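PDB 4I3Y: inositol monophosphatase family protein from Staphylococcus aureus subsp. aureus MSSA476, which probably hydrolyses inositol monophosphates to inositol and phosphate with the help of bound magnesium ions, and is inhibited by lithium. Local coordinates for residues E141-N146 and F220-L225; V29-I34 and Y127-K132. One frame throughout, in Å; residues are numbered along the deposited sequence.

Contact 1 of 2, residues E141-N146 and F220-L225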
ATOM      1  N   GLU A 141     -22.564   6.231  18.201  1.00 25.01           N
ATOM      2  CA  GLU A 141     -21.720   5.157  18.751  1.00 23.17           C
ATOM      3  C   GLU A 141     -20.207   5.373  18.541  1.00 23.32           C
ATOM      4  O   GLU A 141     -19.437   5.110  19.443  1.00 23.35           O
ATOM      5  CB  GLU A 141     -22.070   3.854  18.079  1.00 27.32           C
ATOM      6  CG  GLU A 141     -22.907   2.850  18.830  1.00 32.74           C
ATOM      7  CD  GLU A 141     -22.940   1.506  18.092  1.00 37.31           C
ATOM      8  OE1 GLU A 141     -22.042   0.667  18.342  1.00 39.88           O
ATOM      9  OE2 GLU A 141     -23.853   1.251  17.254  1.00 40.17           O
ATOM     10  N   GLY A 142     -19.793   5.776  17.328  1.00 20.93           N
ATOM     11  CA  GLY A 142     -18.399   6.065  16.979  1.00 18.24           C
ATOM     12  C   GLY A 142     -17.956   5.293  15.730  1.00 17.03           C
ATOM     13  O   GLY A 142     -18.785   4.773  14.958  1.00 16.70           O
ATOM     14  N   ALA A 143     -16.643   5.240  15.535  1.00 17.28           N
ATOM     15  CA  ALA A 143     -16.029   4.573  14.387  1.00 16.76           C
ATOM     16  C   ALA A 143     -15.226   3.393  14.857  1.00 15.30           C
ATOM     17  O   ALA A 143     -14.602   3.468  15.918  1.00 14.89           O
ATOM     18  CB  ALA A 143     -15.172   5.549  13.562  1.00 16.96           C
ATOM     19  N   PHE A 144     -15.280   2.296  14.077  1.00 14.41           N
ATOM     20  CA  PHE A 144     -14.691   1.011  14.470  1.00 14.98           C
ATOM     21  C   PHE A 144     -13.944   0.349  13.309  1.00 14.41           C
ATOM     22  O   PHE A 144     -14.305   0.518  12.148  1.00 15.57           O
ATOM     23  CB  PHE A 144     -15.800   0.040  14.985  1.00 15.07           C
ATOM     24  CG  PHE A 144     -16.558   0.585  16.138  1.00 16.03           C
ATOM     25  CD1 PHE A 144     -16.187   0.259  17.456  1.00 14.93           C
ATOM     26  CD2 PHE A 144     -17.643   1.462  15.926  1.00 16.47           C
ATOM     27  CE1 PHE A 144     -16.892   0.796  18.551  1.00 15.89           C
ATOM     28  CE2 PHE A 144     -18.362   1.976  17.006  1.00 15.55           C
ATOM     29  CZ  PHE A 144     -17.962   1.650  18.322  1.00 16.99           C
ATOM     30  N   CYS A 145     -12.908  -0.414  13.619  1.00 15.90           N
ATOM     31  CA  CYS A 145     -12.301  -1.333  12.631  1.00 15.09           C
ATOM     32  C   CYS A 145     -12.461  -2.705  13.236  1.00 16.83           C
ATOM     33  O   CYS A 145     -11.892  -2.989  14.307  1.00 18.34           O
ATOM     34  CB  CYS A 145     -10.845  -1.009  12.367  1.00 14.82           C
ATOM     35  SG  CYS A 145     -10.077  -2.164  11.191  1.00 16.23           S
ATOM     36  N   ASN A 146     -13.258  -3.553  12.589  1.00 17.43           N
ATOM     37  CA  ASN A 146     -13.616  -4.871  13.186  1.00 18.61           C
ATOM     38  C   ASN A 146     -14.054  -4.718  14.606  1.00 18.46           C
ATOM     39  O   ASN A 146     -13.617  -5.465  15.483  1.00 21.01           O
ATOM     40  CB  ASN A 146     -12.470  -5.878  13.116  1.00 15.87           C
ATOM     41  CG  ASN A 146     -12.212  -6.319  11.688  1.00 16.15           C
ATOM     42  OD1 ASN A 146     -13.120  -6.205  10.853  1.00 16.09           O
ATOM     43  ND2 ASN A 146     -10.992  -6.834  11.385  1.00 14.90           N
ATOM     44  N   PHE A 220     -17.394  11.011   4.863  1.00 13.31           N
ATOM     45  CA  PHE A 220     -18.015  12.135   5.609  1.00 13.50           C
ATOM     46  C   PHE A 220     -18.196  11.811   7.056  1.00 14.28           C
ATOM     47  O   PHE A 220     -17.818  12.593   7.915  1.00 16.82           O
ATOM     48  CB  PHE A 220     -19.398  12.520   5.060  1.00 12.88           C
ATOM     49  CG  PHE A 220     -19.360  13.191   3.693  1.00 13.44           C
ATOM     50  CD1 PHE A 220     -19.146  14.560   3.581  1.00 13.56           C
ATOM     51  CD2 PHE A 220     -19.581  12.442   2.517  1.00 13.62           C
ATOM     52  CE1 PHE A 220     -19.125  15.151   2.313  1.00 14.20           C
ATOM     53  CE2 PHE A 220     -19.547  13.028   1.279  1.00 12.73           C
ATOM     54  CZ  PHE A 220     -19.294  14.394   1.173  1.00 13.38           C
ATOM     55  N   LEU A 221     -18.822  10.675   7.360  1.00 13.87           N
ATOM     56  CA  LEU A 221     -19.118  10.414   8.780  1.00 13.07           C
ATOM     57  C   LEU A 221     -17.854  10.057   9.553  1.00 12.68           C
ATOM     58  O   LEU A 221     -17.702  10.441  10.747  1.00 11.72           O
ATOM     59  CB  LEU A 221     -20.209   9.324   8.890  1.00 12.97           C
ATOM     60  CG  LEU A 221     -20.661   8.967  10.280  1.00 13.44           C
ATOM     61  CD1 LEU A 221     -21.207  10.213  10.926  1.00 15.45           C
ATOM     62  CD2 LEU A 221     -21.736   7.860  10.231  1.00 13.49           C
ATOM     63  N   PHE A 222     -16.902   9.356   8.882  1.00 12.76           N
ATOM     64  CA  PHE A 222     -15.607   9.115   9.516  1.00 12.04           C
ATOM     65  C   PHE A 222     -14.940  10.430   9.900  1.00 13.24           C
ATOM     66  O   PHE A 222     -14.367  10.529  10.980  1.00 13.36           O
ATOM     67  CB  PHE A 222     -14.697   8.239   8.644  1.00 12.41           C
ATOM     68  CG  PHE A 222     -15.089   6.766   8.617  1.00 13.05           C
ATOM     69  CD1 PHE A 222     -14.627   5.882   9.600  1.00 14.83           C
ATOM     70  CD2 PHE A 222     -15.874   6.256   7.596  1.00 13.66           C
ATOM     71  CE1 PHE A 222     -15.008   4.539   9.590  1.00 15.14           C
ATOM     72  CE2 PHE A 222     -16.252   4.910   7.567  1.00 13.70           C
ATOM     73  CZ  PHE A 222     -15.800   4.046   8.546  1.00 14.64           C
ATOM     74  N   ALA A 223     -14.979  11.419   8.996  1.00 13.76           N
ATOM     75  CA  ALA A 223     -14.265  12.687   9.202  1.00 14.97           C
ATOM     76  C   ALA A 223     -14.933  13.452  10.368  1.00 15.54           C
ATOM     77  O   ALA A 223     -14.255  13.936  11.268  1.00 15.65           O
ATOM     78  CB  ALA A 223     -14.276  13.534   7.915  1.00 13.20           C
ATOM     79  N   GLU A 224     -16.268  13.456  10.389  1.00 16.73           N
ATOM     80  CA  GLU A 224     -16.968  14.087  11.518  1.00 18.86           C
ATOM     81  C   GLU A 224     -16.636  13.409  12.870  1.00 19.57           C
ATOM     82  O   GLU A 224     -16.258  14.078  13.831  1.00 19.02           O
ATOM     83  CB  GLU A 224     -18.472  13.996  11.267  1.00 20.91           C
ATOM     84  CG  GLU A 224     -19.321  14.572  12.394  1.00 23.53           C
ATOM     85  CD  GLU A 224     -20.740  14.821  11.949  1.00 23.81           C
ATOM     86  OE1 GLU A 224     -21.091  14.515  10.806  1.00 24.10           O
ATOM     87  OE2 GLU A 224     -21.505  15.326  12.782  1.00 25.91           O
ATOM     88  N   LEU A 225     -16.709  12.072  12.934  1.00 20.29           N
ATOM     89  CA  LEU A 225     -16.611  11.411  14.241  1.00 19.60           C
ATOM     90  C   LEU A 225     -15.165  11.384  14.747  1.00 20.29           C
ATOM     91  O   LEU A 225     -14.926  11.310  15.950  1.00 19.08           O
ATOM     92  CB  LEU A 225     -17.193   9.994  14.182  1.00 22.47           C
ATOM     93  CG  LEU A 225     -18.699   9.882  13.838  1.00 24.31           C
ATOM     94  CD1 LEU A 225     -19.157   8.480  14.135  1.00 23.93           C
ATOM     95  CD2 LEU A 225     -19.566  10.948  14.575  1.00 26.94           C
TER
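L225 and F222, one turn apart on the helix, meet G142 and A143 of strand 142-145 in a contact made of van der Waals touches, one methyl on backbone and one methyl on a ring. L225 works through a single methyl: CD1 comes up to the backbone of G142, lying 3.8 Å from G142 C, and is also near A143 N. The leucine CG is turned beside its own backbone N (chi1 -62°) and its chain then extends, which carries CD1 out to the strand. At G142 the strand presents bare backbone to this methyl. F222 meets the next residue. A143 points its methyl at the helix, and A143 CB sits 4.0 Å from F222 CD1, with CE1 almost as near, so that the methyl meets the ring obliquely.

With residues as small as G142 and A143 on the strand side, the strand and helix axes come to 8.3 Å, at 113° between their directions. F144 turns its ring to the other side of the strand. E141 and G142 together face I138, a classic beta bulge at the start of the strand, and G142 has backbone angles (phi 127°) at which a beta carbon would jam against the preceding carbonyl oxygen. The same helix reaches further over the sheet, with L221 and F222 touching S124 and A137 on strands 120-128 and 133-138, while E224 forms a salt bridge with R139 in the turn before the bulge.

This is the alpha/beta layer packing of the inositol monophosphatase fold: the last turn of helix 219-225 lies against one face of the large mixed sheet near its edge.

Contact 2 of 2, residues V29-I34 and Y127-K132; sequences VIPQLI and YDYPHK
I30 and Y129 have the nearest CA atoms of the two segments, still 9.1 Å apart, so side chains must bridge the space. Segment 29-34 is a piece of helix 12-35 kinked around P31, where the N atoms of P31 and Q32 make no bond to the preceding turn. Segment 127-132 leaves strand 120-128 through an inverse gamma turn centred on D128 and then folds into a type I beta turn from Y129 to K132.

The Y129 ring extends from this turn to the helix, its CG anti to the backbone N (chi1 161°). I30 lies along it in the opposite direction and touches it with both branches. CD1 stands over the middle of one face, 4.0 Å from the centroid of the Y129 ring and 11° off its normal, a CH-pi contact. The other branch reaches the far part of the ring, with I30 CG2 3.8 Å from Y129 CE2. Beyond the ring, the P31 pyrrolidine meets the phenol oxygen, P31 CG being 3.7 Å from Y129 OH.

The opposite face of the tyrosine carries the K132 ammonium, offset toward the rim. K132 NZ is held there by a hydrogen bond of 2.9 Å to Y129 O. That carbonyl oxygen also accepts from K132 N, the two donors arriving from opposite faces of its plane. Nearby, the Y127 hydroxyl bonds to D27 and K24 of helix 12-35.

The tyrosine is thus sandwiched between a methyl and the lysine ammonium: dispersion holds it to the helix, while the lysine ties down the turn and may add a little electrostatic attraction to the ring.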
ATOM      1  N   VAL A  29     -19.085 -15.087  -1.010  1.00 27.38           N
ATOM      2  CA  VAL A  29     -19.406 -14.886  -2.431  1.00 25.54           C
ATOM      3  C   VAL A  29     -18.176 -14.489  -3.270  1.00 25.05           C
ATOM      4  O   VAL A  29     -18.010 -14.922  -4.404  1.00 20.32           O
ATOM      5  CB  VAL A  29     -20.469 -13.753  -2.569  1.00 31.39           C
ATOM      6  CG1 VAL A  29     -20.948 -13.583  -4.011  1.00 32.44           C
ATOM      7  CG2 VAL A  29     -21.653 -13.964  -1.613  1.00 33.06           C
ATOM      8  N   ILE A  30     -17.334 -13.602  -2.741  1.00 21.57           N
ATOM      9  CA  ILE A  30     -16.252 -13.020  -3.561  1.00 20.27           C
ATOM     10  C   ILE A  30     -15.174 -13.977  -4.115  1.00 19.18           C
ATOM     11  O   ILE A  30     -14.688 -13.761  -5.230  1.00 16.85           O
ATOM     12  CB  ILE A  30     -15.558 -11.839  -2.839  1.00 19.97           C
ATOM     13  CG1 ILE A  30     -16.533 -10.680  -2.793  1.00 20.31           C
ATOM     14  CG2 ILE A  30     -14.426 -11.325  -3.657  1.00 18.72           C
ATOM     15  CD1 ILE A  30     -16.239  -9.704  -1.667  1.00 23.69           C
ATOM     16  N   PRO A  31     -14.778 -15.018  -3.350  1.00 18.74           N
ATOM     17  CA  PRO A  31     -13.672 -15.868  -3.891  1.00 21.14           C
ATOM     18  C   PRO A  31     -14.085 -16.466  -5.229  1.00 23.29           C
ATOM     19  O   PRO A  31     -13.304 -16.507  -6.178  1.00 25.55           O
ATOM     20  CB  PRO A  31     -13.492 -16.939  -2.803  1.00 20.22           C
ATOM     21  CG  PRO A  31     -13.948 -16.249  -1.567  1.00 20.21           C
ATOM     22  CD  PRO A  31     -15.076 -15.342  -1.955  1.00 19.83           C
ATOM     23  N   GLN A  32     -15.353 -16.849  -5.314  1.00 26.94           N
ATOM     24  CA  GLN A  32     -15.907 -17.364  -6.573  1.00 31.17           C
ATOM     25  C   GLN A  32     -15.918 -16.325  -7.722  1.00 26.80           C
ATOM     26  O   GLN A  32     -15.419 -16.589  -8.842  1.00 25.74           O
ATOM     27  CB  GLN A  32     -17.312 -17.973  -6.323  1.00 32.31           C
ATOM     28  CG  GLN A  32     -17.906 -18.713  -7.526  1.00 39.31           C
ATOM     29  CD  GLN A  32     -17.027 -19.861  -7.959  1.00 43.26           C
ATOM     30  OE1 GLN A  32     -16.785 -20.796  -7.187  1.00 52.98           O
ATOM     31  NE2 GLN A  32     -16.517 -19.786  -9.184  1.00 46.03           N
ATOM     32  N   LEU A  33     -16.487 -15.154  -7.450  1.00 23.79           N
ATOM     33  CA  LEU A  33     -16.460 -14.063  -8.442  1.00 22.29           C
ATOM     34  C   LEU A  33     -15.013 -13.803  -8.982  1.00 23.57           C
ATOM     35  O   LEU A  33     -14.793 -13.616 -10.194  1.00 22.18           O
ATOM     36  CB  LEU A  33     -17.086 -12.782  -7.851  1.00 21.88           C
ATOM     37  CG  LEU A  33     -18.541 -12.934  -7.322  1.00 22.89           C
ATOM     38  CD1 LEU A  33     -18.999 -11.710  -6.515  1.00 21.41           C
ATOM     39  CD2 LEU A  33     -19.543 -13.253  -8.436  1.00 21.75           C
ATOM     40  N   ILE A  34     -14.054 -13.771  -8.067  1.00 22.52           N
ATOM     41  CA  ILE A  34     -12.677 -13.565  -8.427  1.00 26.17           C
ATOM     42  C   ILE A  34     -12.186 -14.722  -9.271  1.00 29.76           C
ATOM     43  O   ILE A  34     -11.598 -14.477 -10.298  1.00 29.66           O
ATOM     44  CB  ILE A  34     -11.769 -13.437  -7.209  1.00 24.05           C
ATOM     45  CG1 ILE A  34     -12.291 -12.295  -6.334  1.00 24.83           C
ATOM     46  CG2 ILE A  34     -10.315 -13.274  -7.667  1.00 23.26           C
ATOM     47  CD1 ILE A  34     -11.430 -11.085  -6.240  1.00 29.59           C
ATOM     48  N   TYR A 127     -15.146  -1.561   3.592  1.00 12.17           N
ATOM     49  CA  TYR A 127     -14.750  -2.949   3.851  1.00 13.36           C
ATOM     50  C   TYR A 127     -13.521  -3.275   3.077  1.00 13.35           C
ATOM     51  O   TYR A 127     -13.616  -3.538   1.841  1.00 13.38           O
ATOM     52  CB  TYR A 127     -15.875  -3.972   3.498  1.00 11.70           C
ATOM     53  CG  TYR A 127     -15.588  -5.401   3.954  1.00 13.70           C
ATOM     54  CD1 TYR A 127     -14.680  -5.671   4.997  1.00 12.89           C
ATOM     55  CD2 TYR A 127     -16.264  -6.497   3.357  1.00 12.57           C
ATOM     56  CE1 TYR A 127     -14.418  -6.967   5.398  1.00 12.55           C
ATOM     57  CE2 TYR A 127     -15.997  -7.819   3.740  1.00 12.45           C
ATOM     58  CZ  TYR A 127     -15.088  -8.033   4.753  1.00 12.92           C
ATOM     59  OH  TYR A 127     -14.850  -9.302   5.138  1.00 13.34           O
ATOM     60  N   ASP A 128     -12.398  -3.321   3.793  1.00 12.83           N
ATOM     61  CA  ASP A 128     -11.135  -3.777   3.201  1.00 14.02           C
ATOM     62  C   ASP A 128     -11.184  -5.294   3.155  1.00 15.54           C
ATOM     63  O   ASP A 128     -10.794  -5.965   4.121  1.00 15.20           O
ATOM     64  CB  ASP A 128     -10.012  -3.282   4.078  1.00 15.28           C
ATOM     65  CG  ASP A 128      -8.629  -3.708   3.599  1.00 16.31           C
ATOM     66  OD1 ASP A 128      -8.481  -4.557   2.754  1.00 17.12           O
ATOM     67  OD2 ASP A 128      -7.674  -3.182   4.142  1.00 17.44           O
ATOM     68  N   TYR A 129     -11.719  -5.827   2.056  1.00 14.77           N
ATOM     69  CA  TYR A 129     -12.030  -7.242   2.014  1.00 15.37           C
ATOM     70  C   TYR A 129     -10.729  -8.088   1.969  1.00 16.29           C
ATOM     71  O   TYR A 129     -10.642  -9.101   2.672  1.00 17.44           O
ATOM     72  CB  TYR A 129     -12.987  -7.605   0.876  1.00 15.26           C
ATOM     73  CG  TYR A 129     -12.934  -9.087   0.565  1.00 15.44           C
ATOM     74  CD1 TYR A 129     -13.618 -10.003   1.367  1.00 16.05           C
ATOM     75  CD2 TYR A 129     -12.148  -9.570  -0.454  1.00 14.96           C
ATOM     76  CE1 TYR A 129     -13.537 -11.353   1.133  1.00 16.42           C
ATOM     77  CE2 TYR A 129     -12.059 -10.917  -0.703  1.00 15.43           C
ATOM     78  CZ  TYR A 129     -12.775 -11.787   0.111  1.00 16.42           C
ATOM     79  OH  TYR A 129     -12.680 -13.112  -0.058  1.00 18.27           O
ATOM     80  N   PRO A 130      -9.714  -7.675   1.176  1.00 15.86           N
ATOM     81  CA  PRO A 130      -8.497  -8.537   1.117  1.00 16.51           C
ATOM     82  C   PRO A 130      -7.892  -8.765   2.512  1.00 17.69           C
ATOM     83  O   PRO A 130      -7.276  -9.825   2.769  1.00 17.35           O
ATOM     84  CB  PRO A 130      -7.534  -7.742   0.217  1.00 14.68           C
ATOM     85  CG  PRO A 130      -8.485  -6.948  -0.666  1.00 14.89           C
ATOM     86  CD  PRO A 130      -9.588  -6.508   0.273  1.00 15.23           C
ATOM     87  N   HIS A 131      -8.087  -7.814   3.425  1.00 18.16           N
ATOM     88  CA  HIS A 131      -7.487  -7.972   4.736  1.00 18.99           C
ATOM     89  C   HIS A 131      -8.535  -8.213   5.805  1.00 19.05           C
ATOM     90  O   HIS A 131      -8.195  -8.205   6.965  1.00 18.29           O
ATOM     91  CB  HIS A 131      -6.487  -6.846   5.072  1.00 23.22           C
ATOM     92  CG  HIS A 131      -5.222  -6.966   4.284  1.00 28.77           C
ATOM     93  ND1 HIS A 131      -4.897  -6.104   3.258  1.00 35.42           N
ATOM     94  CD2 HIS A 131      -4.279  -7.936   4.265  1.00 31.46           C
ATOM     95  CE1 HIS A 131      -3.769  -6.493   2.689  1.00 36.25           C
ATOM     96  NE2 HIS A 131      -3.380  -7.614   3.276  1.00 41.50           N
ATOM     97  N   LYS A 132      -9.775  -8.500   5.390  1.00 18.78           N
ATOM     98  CA  LYS A 132     -10.940  -8.709   6.303  1.00 19.94           C
ATOM     99  C   LYS A 132     -10.995  -7.655   7.435  1.00 18.93           C
ATOM    100  O   LYS A 132     -11.077  -7.982   8.590  1.00 17.64           O
ATOM    101  CB  LYS A 132     -10.965 -10.178   6.844  1.00 20.66           C
ATOM    102  CG  LYS A 132     -10.648 -11.227   5.771  1.00 20.99           C
ATOM    103  CD  LYS A 132     -11.855 -11.573   4.918  1.00 21.71           C
ATOM    104  CE  LYS A 132     -11.450 -12.504   3.769  1.00 26.55           C
ATOM    105  NZ  LYS A 132     -10.248 -11.999   3.004  1.00 24.83           N
TER

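In the fold
Both contacts set a helix against the same mixed sheet or a turn leaving it, but with different helices and with centres about 22 Å apart. Each is partly buried. Contact 1 sets a short helix against a strand near the edge of the sheet, and its touches are a leucine methyl on glycine backbone and an alanine methyl on a phenyl ring. Contact 2 joins the long N-terminal helix to a turn between strands; there a tyrosine hydroxyl and a lysine ammonium add polar groups, P31 at the rim is exposed, and H131 in that turn stacks on H131 of the second subunit. A probable hydrogen bond from N146 ND2 to K132 O links the two directly.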